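Local coordinates for tail spike protein gp49 (PDB 4RU4) that serves as a phage tailspike that probably cleaves the O-specific polysaccharide of Pseudomonas as a lyase during virus entry, at residues 348-353 / 370-376; 365-371 / 389-395. Residue numbers count along the deposited sequence, not the author numbering.

Interaction 1 (348-353 / 370-376)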
ATOM      1  N   GLY B 348      -4.094   9.288 -16.636  1.00  7.31           N
ATOM      2  CA  GLY B 348      -2.752   9.802 -16.412  1.00  6.05           C
ATOM      3  C   GLY B 348      -2.514  10.550 -15.115  1.00  5.46           C
ATOM      4  O   GLY B 348      -3.453  10.965 -14.416  1.00  5.29           O
ATOM      5  N   ALA B 349      -1.237  10.744 -14.798  1.00  5.27           N
ATOM      6  CA  ALA B 349      -0.862  11.372 -13.542  1.00  5.27           C
ATOM      7  C   ALA B 349       0.383  12.260 -13.739  1.00  9.45           C
ATOM      8  O   ALA B 349       0.975  12.287 -14.826  1.00  7.16           O
ATOM      9  CB  ALA B 349      -0.614  10.299 -12.474  1.00  5.15           C
ATOM     10  N   THR B 350       0.787  12.987 -12.698  1.00  7.45           N
ATOM     11  CA  THR B 350       1.871  13.943 -12.895  1.00  6.64           C
ATOM     12  C   THR B 350       2.839  14.041 -11.714  1.00  7.76           C
ATOM     13  O   THR B 350       2.455  13.877 -10.557  1.00  8.28           O
ATOM     14  CB  THR B 350       1.319  15.386 -13.192  1.00  5.62           C
ATOM     15  OG1 THR B 350       2.402  16.263 -13.555  1.00  6.45           O
ATOM     16  CG2 THR B 350       0.677  15.955 -11.949  1.00  5.63           C
ATOM     17  N   TRP B 351       4.098  14.316 -12.039  1.00  7.01           N
ATOM     18  CA  TRP B 351       5.118  14.657 -11.059  1.00  8.75           C
ATOM     19  C   TRP B 351       5.382  16.154 -11.216  1.00  9.05           C
ATOM     20  O   TRP B 351       5.791  16.583 -12.290  1.00  5.75           O
ATOM     21  CB  TRP B 351       6.408  13.943 -11.447  1.00  9.86           C
ATOM     22  CG  TRP B 351       6.601  12.529 -10.991  1.00  6.36           C
ATOM     23  CD1 TRP B 351       6.095  11.914  -9.864  1.00  8.13           C
ATOM     24  CD2 TRP B 351       7.400  11.552 -11.660  1.00  5.28           C
ATOM     25  NE1 TRP B 351       6.563  10.609  -9.792  1.00  5.89           N
ATOM     26  CE2 TRP B 351       7.387  10.378 -10.867  1.00  6.32           C
ATOM     27  CE3 TRP B 351       8.166  11.576 -12.832  1.00  7.26           C
ATOM     28  CZ2 TRP B 351       8.086   9.234 -11.218  1.00  7.68           C
ATOM     29  CZ3 TRP B 351       8.875  10.435 -13.181  1.00  9.65           C
ATOM     30  CH2 TRP B 351       8.824   9.280 -12.379  1.00  8.76           C
ATOM     31  N   GLN B 352       5.184  16.930 -10.154  1.00  5.72           N
ATOM     32  CA  GLN B 352       5.488  18.350 -10.140  1.00  7.60           C
ATOM     33  C   GLN B 352       5.927  18.696  -8.709  1.00  9.85           C
ATOM     34  O   GLN B 352       5.550  18.009  -7.759  1.00  6.41           O
ATOM     35  CB  GLN B 352       4.230  19.172 -10.496  1.00  6.41           C
ATOM     36  CG  GLN B 352       3.569  18.751 -11.788  1.00  6.66           C
ATOM     37  CD  GLN B 352       2.541  19.738 -12.311  1.00  8.92           C
ATOM     38  OE1 GLN B 352       2.602  20.929 -12.015  1.00  8.17           O
ATOM     39  NE2 GLN B 352       1.596  19.238 -13.135  1.00  7.89           N
ATOM     40  N   GLY B 353       6.678  19.778  -8.536  1.00 10.02           N
ATOM     41  CA  GLY B 353       7.022  20.226  -7.192  1.00  6.04           C
ATOM     42  C   GLY B 353       8.241  19.508  -6.646  1.00  6.19           C
ATOM     43  O   GLY B 353       9.298  19.564  -7.249  1.00  6.78           O
ATOM     44  N   TRP B 370       1.049   9.061 -23.192  1.00  6.96           N
ATOM     45  CA  TRP B 370       1.908   8.982 -22.011  1.00  6.70           C
ATOM     46  C   TRP B 370       1.046   8.623 -20.795  1.00  7.40           C
ATOM     47  O   TRP B 370      -0.187   8.675 -20.864  1.00  8.05           O
ATOM     48  CB  TRP B 370       2.640  10.311 -21.773  1.00  6.22           C
ATOM     49  CG  TRP B 370       1.734  11.535 -21.844  1.00  6.33           C
ATOM     50  CD1 TRP B 370       1.536  12.356 -22.934  1.00  8.07           C
ATOM     51  CD2 TRP B 370       0.919  12.067 -20.788  1.00  6.99           C
ATOM     52  NE1 TRP B 370       0.644  13.367 -22.612  1.00  7.92           N
ATOM     53  CE2 TRP B 370       0.249  13.212 -21.308  1.00  9.15           C
ATOM     54  CE3 TRP B 370       0.682  11.686 -19.460  1.00  7.90           C
ATOM     55  CZ2 TRP B 370      -0.628  13.986 -20.540  1.00  6.97           C
ATOM     56  CZ3 TRP B 370      -0.203  12.452 -18.690  1.00  6.15           C
ATOM     57  CH2 TRP B 370      -0.842  13.592 -19.237  1.00  6.32           C
ATOM     58  N   ILE B 371       1.691   8.219 -19.698  1.00  5.88           N
ATOM     59  CA  ILE B 371       0.966   7.823 -18.491  1.00  5.75           C
ATOM     60  C   ILE B 371       1.307   8.719 -17.306  1.00 10.10           C
ATOM     61  O   ILE B 371       0.429   9.111 -16.531  1.00  7.17           O
ATOM     62  CB  ILE B 371       1.265   6.347 -18.120  1.00  7.54           C
ATOM     63  CG1 ILE B 371       0.883   5.421 -19.277  1.00  5.63           C
ATOM     64  CG2 ILE B 371       0.514   5.925 -16.833  1.00 10.05           C
ATOM     65  CD1 ILE B 371       1.305   3.970 -19.054  1.00  7.13           C
ATOM     66  N   VAL B 372       2.592   9.051 -17.165  1.00  6.89           N
ATOM     67  CA  VAL B 372       3.006   9.963 -16.121  1.00  6.64           C
ATOM     68  C   VAL B 372       3.756  11.093 -16.795  1.00  7.87           C
ATOM     69  O   VAL B 372       4.690  10.833 -17.534  1.00  8.19           O
ATOM     70  CB  VAL B 372       3.950   9.287 -15.092  1.00 10.89           C
ATOM     71  CG1 VAL B 372       4.459  10.353 -14.108  1.00  5.71           C
ATOM     72  CG2 VAL B 372       3.193   8.141 -14.366  1.00  6.96           C
ATOM     73  N   ILE B 373       3.320  12.329 -16.579  1.00  9.46           N
ATOM     74  CA  ILE B 373       3.962  13.505 -17.188  1.00  6.84           C
ATOM     75  C   ILE B 373       4.508  14.448 -16.099  1.00  7.51           C
ATOM     76  O   ILE B 373       3.986  14.495 -14.982  1.00  7.76           O
ATOM     77  CB  ILE B 373       2.990  14.247 -18.164  1.00  7.74           C
ATOM     78  CG1 ILE B 373       3.743  15.271 -19.021  1.00 10.57           C
ATOM     79  CG2 ILE B 373       1.830  14.915 -17.391  1.00  6.81           C
ATOM     80  CD1 ILE B 373       3.023  15.669 -20.297  1.00  8.96           C
ATOM     81  N   SER B 374       5.560  15.205 -16.396  1.00  7.09           N
ATOM     82  CA  SER B 374       6.103  16.092 -15.375  1.00  6.61           C
ATOM     83  C   SER B 374       5.917  17.564 -15.756  1.00  6.54           C
ATOM     84  O   SER B 374       5.724  17.887 -16.906  1.00  7.87           O
ATOM     85  CB  SER B 374       7.594  15.810 -15.182  1.00  7.70           C
ATOM     86  OG  SER B 374       7.828  14.429 -14.946  1.00  8.66           O
ATOM     87  N   ALA B 375       6.002  18.448 -14.766  1.00  6.58           N
ATOM     88  CA  ALA B 375       6.061  19.894 -14.993  1.00  6.76           C
ATOM     89  C   ALA B 375       6.594  20.518 -13.723  1.00  6.77           C
ATOM     90  O   ALA B 375       6.422  19.933 -12.651  1.00  8.35           O
ATOM     91  CB  ALA B 375       4.671  20.461 -15.294  1.00  6.80           C
ATOM     92  N   GLU B 376       7.215  21.685 -13.829  1.00  6.93           N
ATOM     93  CA  GLU B 376       7.457  22.513 -12.652  1.00  9.05           C
ATOM     94  C   GLU B 376       8.213  21.734 -11.582  1.00  8.43           C
ATOM     95  O   GLU B 376       7.852  21.750 -10.385  1.00  7.97           O
ATOM     96  CB  GLU B 376       6.119  23.086 -12.108  1.00  7.93           C
ATOM     97  CG  GLU B 376       5.315  23.855 -13.175  1.00  9.88           C
ATOM     98  CD  GLU B 376       4.082  24.614 -12.633  1.00 10.38           C
ATOM     99  OE1 GLU B 376       3.537  24.234 -11.565  1.00  8.46           O
ATOM    100  OE2 GLU B 376       3.625  25.571 -13.309  1.00 12.42           O
TER

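Interaction 2 (365-371 / 389-395). With CA (calcium ion), chain C.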
ATOM      1  N   ASN B 365      -3.325   5.783 -19.680  1.00  8.54           N
ATOM      2  CA  ASN B 365      -2.803   6.944 -20.415  1.00  5.84           C
ATOM      3  C   ASN B 365      -3.773   8.108 -20.545  1.00  7.12           C
ATOM      4  O   ASN B 365      -5.010   7.935 -20.539  1.00 10.69           O
ATOM      5  CB  ASN B 365      -2.400   6.499 -21.824  1.00  8.36           C
ATOM      6  CG  ASN B 365      -3.573   5.863 -22.598  1.00  7.42           C
ATOM      7  OD1 ASN B 365      -3.957   4.710 -22.342  1.00  5.86           O
ATOM      8  ND2 ASN B 365      -4.112   6.601 -23.566  1.00  7.73           N
ATOM      9  N   ALA B 366      -3.203   9.295 -20.663  1.00  6.03           N
ATOM     10  CA  ALA B 366      -3.887  10.461 -21.191  1.00  6.17           C
ATOM     11  C   ALA B 366      -3.916  10.385 -22.730  1.00  8.21           C
ATOM     12  O   ALA B 366      -3.359   9.443 -23.323  1.00  6.28           O
ATOM     13  CB  ALA B 366      -3.179  11.730 -20.744  1.00  6.24           C
ATOM     14  N   SER B 367      -4.505  11.390 -23.375  1.00  6.97           N
ATOM     15  CA  SER B 367      -4.783  11.263 -24.808  1.00  9.71           C
ATOM     16  C   SER B 367      -3.531  11.154 -25.643  1.00 10.33           C
ATOM     17  O   SER B 367      -3.525  10.469 -26.673  1.00 10.37           O
ATOM     18  CB  SER B 367      -5.661  12.402 -25.340  1.00 15.94           C
ATOM     19  OG  SER B 367      -4.968  13.612 -25.323  1.00 18.23           O
ATOM     20  N   GLY B 368      -2.464  11.798 -25.177  1.00  9.15           N
ATOM     21  CA  GLY B 368      -1.200  11.766 -25.875  1.00  9.25           C
ATOM     22  C   GLY B 368      -0.505  10.418 -25.860  1.00 14.03           C
ATOM     23  O   GLY B 368       0.432  10.216 -26.616  1.00 14.68           O
ATOM     24  N   GLY B 369      -0.936   9.499 -25.001  1.00 10.96           N
ATOM     25  CA  GLY B 369      -0.332   8.173 -24.974  1.00  8.08           C
ATOM     26  C   GLY B 369       0.635   7.972 -23.820  1.00  6.20           C
ATOM     27  O   GLY B 369       1.028   6.838 -23.512  1.00  7.50           O
ATOM     28  N   TRP B 370       1.049   9.061 -23.192  1.00  6.96           N
ATOM     29  CA  TRP B 370       1.908   8.982 -22.011  1.00  6.70           C
ATOM     30  C   TRP B 370       1.046   8.623 -20.795  1.00  7.40           C
ATOM     31  O   TRP B 370      -0.187   8.675 -20.864  1.00  8.05           O
ATOM     32  CB  TRP B 370       2.640  10.311 -21.773  1.00  6.22           C
ATOM     33  CG  TRP B 370       1.734  11.535 -21.844  1.00  6.33           C
ATOM     34  CD1 TRP B 370       1.536  12.356 -22.934  1.00  8.07           C
ATOM     35  CD2 TRP B 370       0.919  12.067 -20.788  1.00  6.99           C
ATOM     36  NE1 TRP B 370       0.644  13.367 -22.612  1.00  7.92           N
ATOM     37  CE2 TRP B 370       0.249  13.212 -21.308  1.00  9.15           C
ATOM     38  CE3 TRP B 370       0.682  11.686 -19.460  1.00  7.90           C
ATOM     39  CZ2 TRP B 370      -0.628  13.986 -20.540  1.00  6.97           C
ATOM     40  CZ3 TRP B 370      -0.203  12.452 -18.690  1.00  6.15           C
ATOM     41  CH2 TRP B 370      -0.842  13.592 -19.237  1.00  6.32           C
ATOM     42  N   ILE B 371       1.691   8.219 -19.698  1.00  5.88           N
ATOM     43  CA  ILE B 371       0.966   7.823 -18.491  1.00  5.75           C
ATOM     44  C   ILE B 371       1.307   8.719 -17.306  1.00 10.10           C
ATOM     45  O   ILE B 371       0.429   9.111 -16.531  1.00  7.17           O
ATOM     46  CB  ILE B 371       1.265   6.347 -18.120  1.00  7.54           C
ATOM     47  CG1 ILE B 371       0.883   5.421 -19.277  1.00  5.63           C
ATOM     48  CG2 ILE B 371       0.514   5.925 -16.833  1.00 10.05           C
ATOM     49  CD1 ILE B 371       1.305   3.970 -19.054  1.00  7.13           C
ATOM     50  N   LEU B 389       0.909   0.180 -14.823  1.00  8.39           N
ATOM     51  CA  LEU B 389       0.727   1.254 -15.800  1.00  7.79           C
ATOM     52  C   LEU B 389       0.244   0.656 -17.130  1.00  9.55           C
ATOM     53  O   LEU B 389       0.737  -0.395 -17.558  1.00  9.87           O
ATOM     54  CB  LEU B 389       2.045   2.007 -16.026  1.00  8.58           C
ATOM     55  CG  LEU B 389       2.783   2.472 -14.767  1.00  9.41           C
ATOM     56  CD1 LEU B 389       4.140   3.036 -15.174  1.00  9.62           C
ATOM     57  CD2 LEU B 389       1.971   3.528 -14.018  1.00  8.13           C
ATOM     58  N   TYR B 390      -0.726   1.292 -17.784  0.55  6.77           N
ATOM     59  CA  TYR B 390      -1.182   0.799 -19.094  0.55  6.64           C
ATOM     60  C   TYR B 390      -1.449   1.931 -20.056  0.55  8.65           C
ATOM     61  O   TYR B 390      -2.178   2.869 -19.724  0.55  7.40           O
ATOM     62  CB  TYR B 390      -2.461  -0.054 -18.973  0.55  7.84           C
ATOM     63  CG  TYR B 390      -3.021  -0.565 -20.302  0.55 10.05           C
ATOM     64  CD1 TYR B 390      -2.182  -1.052 -21.309  0.55  8.93           C
ATOM     65  CD2 TYR B 390      -4.395  -0.562 -20.551  0.55 12.68           C
ATOM     66  CE1 TYR B 390      -2.699  -1.522 -22.513  0.55  5.49           C
ATOM     67  CE2 TYR B 390      -4.910  -1.032 -21.744  0.55  8.26           C
ATOM     68  CZ  TYR B 390      -4.058  -1.502 -22.722  0.55 10.54           C
ATOM     69  OH  TYR B 390      -4.569  -1.968 -23.915  0.55 13.37           O
ATOM     70  N   THR B 391      -0.886   1.831 -21.255  1.00  6.78           N
ATOM     71  CA  THR B 391      -1.234   2.771 -22.312  1.00  8.41           C
ATOM     72  C   THR B 391      -1.657   2.046 -23.586  1.00  9.07           C
ATOM     73  O   THR B 391      -1.065   1.023 -23.965  1.00  8.68           O
ATOM     74  CB  THR B 391      -0.152   3.826 -22.650  1.00  8.64           C
ATOM     75  OG1 THR B 391      -0.582   4.564 -23.799  1.00  8.94           O
ATOM     76  CG2 THR B 391       1.161   3.179 -22.969  1.00  8.22           C
ATOM     77  N   THR B 392      -2.710   2.558 -24.212  1.00  6.06           N
ATOM     78  CA  THR B 392      -3.202   2.020 -25.488  1.00  5.96           C
ATOM     79  C   THR B 392      -2.585   2.782 -26.663  1.00  9.01           C
ATOM     80  O   THR B 392      -2.866   2.479 -27.829  1.00  8.51           O
ATOM     81  CB  THR B 392      -4.750   2.191 -25.610  1.00 10.37           C
ATOM     82  OG1 THR B 392      -5.084   3.576 -25.424  1.00  6.94           O
ATOM     83  CG2 THR B 392      -5.510   1.348 -24.566  1.00  9.30           C
ATOM     84  N   GLY B 393      -1.755   3.784 -26.369  1.00  8.93           N
ATOM     85  CA  GLY B 393      -1.234   4.654 -27.413  1.00 10.20           C
ATOM     86  C   GLY B 393       0.281   4.685 -27.484  1.00 12.84           C
ATOM     87  O   GLY B 393       0.954   3.742 -27.064  1.00 13.61           O
ATOM     88  N   ASP B 394       0.815   5.795 -27.984  1.00 11.64           N
ATOM     89  CA  ASP B 394       2.249   5.942 -28.181  1.00 12.25           C
ATOM     90  C   ASP B 394       2.555   7.427 -28.138  1.00 11.36           C
ATOM     91  O   ASP B 394       2.162   8.150 -29.050  1.00  8.14           O
ATOM     92  CB  ASP B 394       2.619   5.395 -29.574  1.00  9.67           C
ATOM     93  CG  ASP B 394       4.083   5.574 -29.920  1.00 10.25           C
ATOM     94  OD1 ASP B 394       4.880   6.041 -29.069  1.00  6.56           O
ATOM     95  OD2 ASP B 394       4.456   5.203 -31.059  1.00 10.40           O
ATOM     96  N   PRO B 395       3.260   7.885 -27.085  1.00 10.04           N
ATOM     97  CA  PRO B 395       3.531   9.318 -26.932  1.00  7.92           C
ATOM     98  C   PRO B 395       4.737   9.816 -27.742  1.00  6.74           C
ATOM     99  O   PRO B 395       4.952  11.035 -27.829  1.00  6.87           O
ATOM    100  CB  PRO B 395       3.805   9.459 -25.420  1.00 10.05           C
ATOM    101  CG  PRO B 395       4.459   8.110 -25.047  1.00  9.62           C
ATOM    102  CD  PRO B 395       3.718   7.089 -25.926  1.00  9.60           C
TER
HETATM  103 CA    CA C 811       0.185   9.672 -29.192  1.00 57.66          CA
HETATM  104  O   HOH W   1      -2.035  10.838 -29.603  1.00 29.54           O
HETATM  105  O   HOH W   2      -1.232   7.677 -28.899  1.00 12.40           O
HETATM  106  O   HOH W   3       1.842  11.485 -29.544  1.00 15.46           O
HETATM  107  O   HOH W   4       0.342   9.138 -31.503  1.00 26.74           O

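Interaction 1 (348-353 / 370-376)
Parallel pairing of strands 349-352 and 372-376 in successive rungs of a right-handed parallel beta-helix, the fold of pectate lyase-like proteins, is established by three bridges: Ala349 with Val372, Thr350 with Ile373 and Trp351 with Ser374, at CA-CA distances of 4.7 to 4.9 Å. The ladder runs from Ala349 N to Ile371 O (2.9 Å), through Ile373 N to Ala349 O (2.9 Å), Trp351 N to Ile373 O (3.0 Å) and Ala375 N to Trp351 O (3.1 Å), and at the corner Gly353 N donates to Glu376 O at 2.9 Å. Ala349, Trp351, Val372 and Ser374 share one face. There Trp351, with chi1 of -85° and chi2 of -29°, lays its indole over Val372: CG1 lies 4.2 Å from the centroid of the six-membered ring and 19° off its normal, a CH-pi contact. On the other face Thr350, in the t rotamer, sends OG1 to Ile373 O (2.8 Å), so this carbonyl accepts two bonds. The same OG1 accepts from Gln352 NE2 (3.1 Å), and the m,t side chain of Gln352 runs beside Ala375, CD to CB 3.7 Å. Gly348 (phi 92°) leaves no room for a CB, which would clash with Trp370 CZ3. Around the pair, Trp351 meets Phe382 and Phe422 and packs on Leu384 of strand 380-385 inside the coil, Ser374 OG bonds Asp404 O, and Glu376 is held by Tyr165, Gly333 and a salt bridge to Arg162. Strand 349-352 edges a six-stranded parallel sheet within the chain, and strand 403-405 continues it beyond 372-377.

Interaction 2 (365-371 / 389-395)
A calcium ion joins two successive turns of the parallel beta-helix through main-chain oxygens alone: Gly368 O at 2.6 Å and Asp394 O at 2.5 Å from CA, with four waters at 2.4 to 2.5 Å completing six ligands. The Asp394 carboxylate faces elsewhere, its OD1 bonding Ser438 OG. Residues Ala366 to Gly369 form a type I beta turn, closed by Gly369 N to Ala366 O (2.9 Å), that presents the Gly368 carbonyl. Gly369, at phi 103°, packs close to Gly393 (CA-CA 4.4 Å); a CB there would clash with Asp394 N. Asn365 OD1 accepts from Thr392 N (3.1 Å), while its ND2 holds Ala366 O (3.0 Å), tying the turn to the next coil. Ile371 CD1 packs on Leu389 CB at 3.7 Å, and Trp370 CB meets Pro395 CB at 3.9 Å. Thr391 makes an ST turn: its OG1 accepts from Gly393 N at 2.9 Å and donates to Gly369 O at 2.8 Å.

Followed from the N terminus, the chain passes 348-353, 365-371, 370-376 and 389-395, so the segments alternate and the two contacts cross rather than nest. Interaction 1 closes a loop of 16 residues when strand 372-377 returns beside 349-352; interaction 2 closes one of 17 when 389-395 comes back beside 365-371. Each intervening stretch holds strands but no helix, as expected for one coil of a beta-helix. Trp370 and Ile371 belong to both contacts, whose centres lie 12 Å apart: they look back to the preceding coil at Gly348 and Ala349 and forward to Leu389 and Pro395. Two successive coils are thus joined at two places, along a sheet and at the neighbouring corner that carries the calcium.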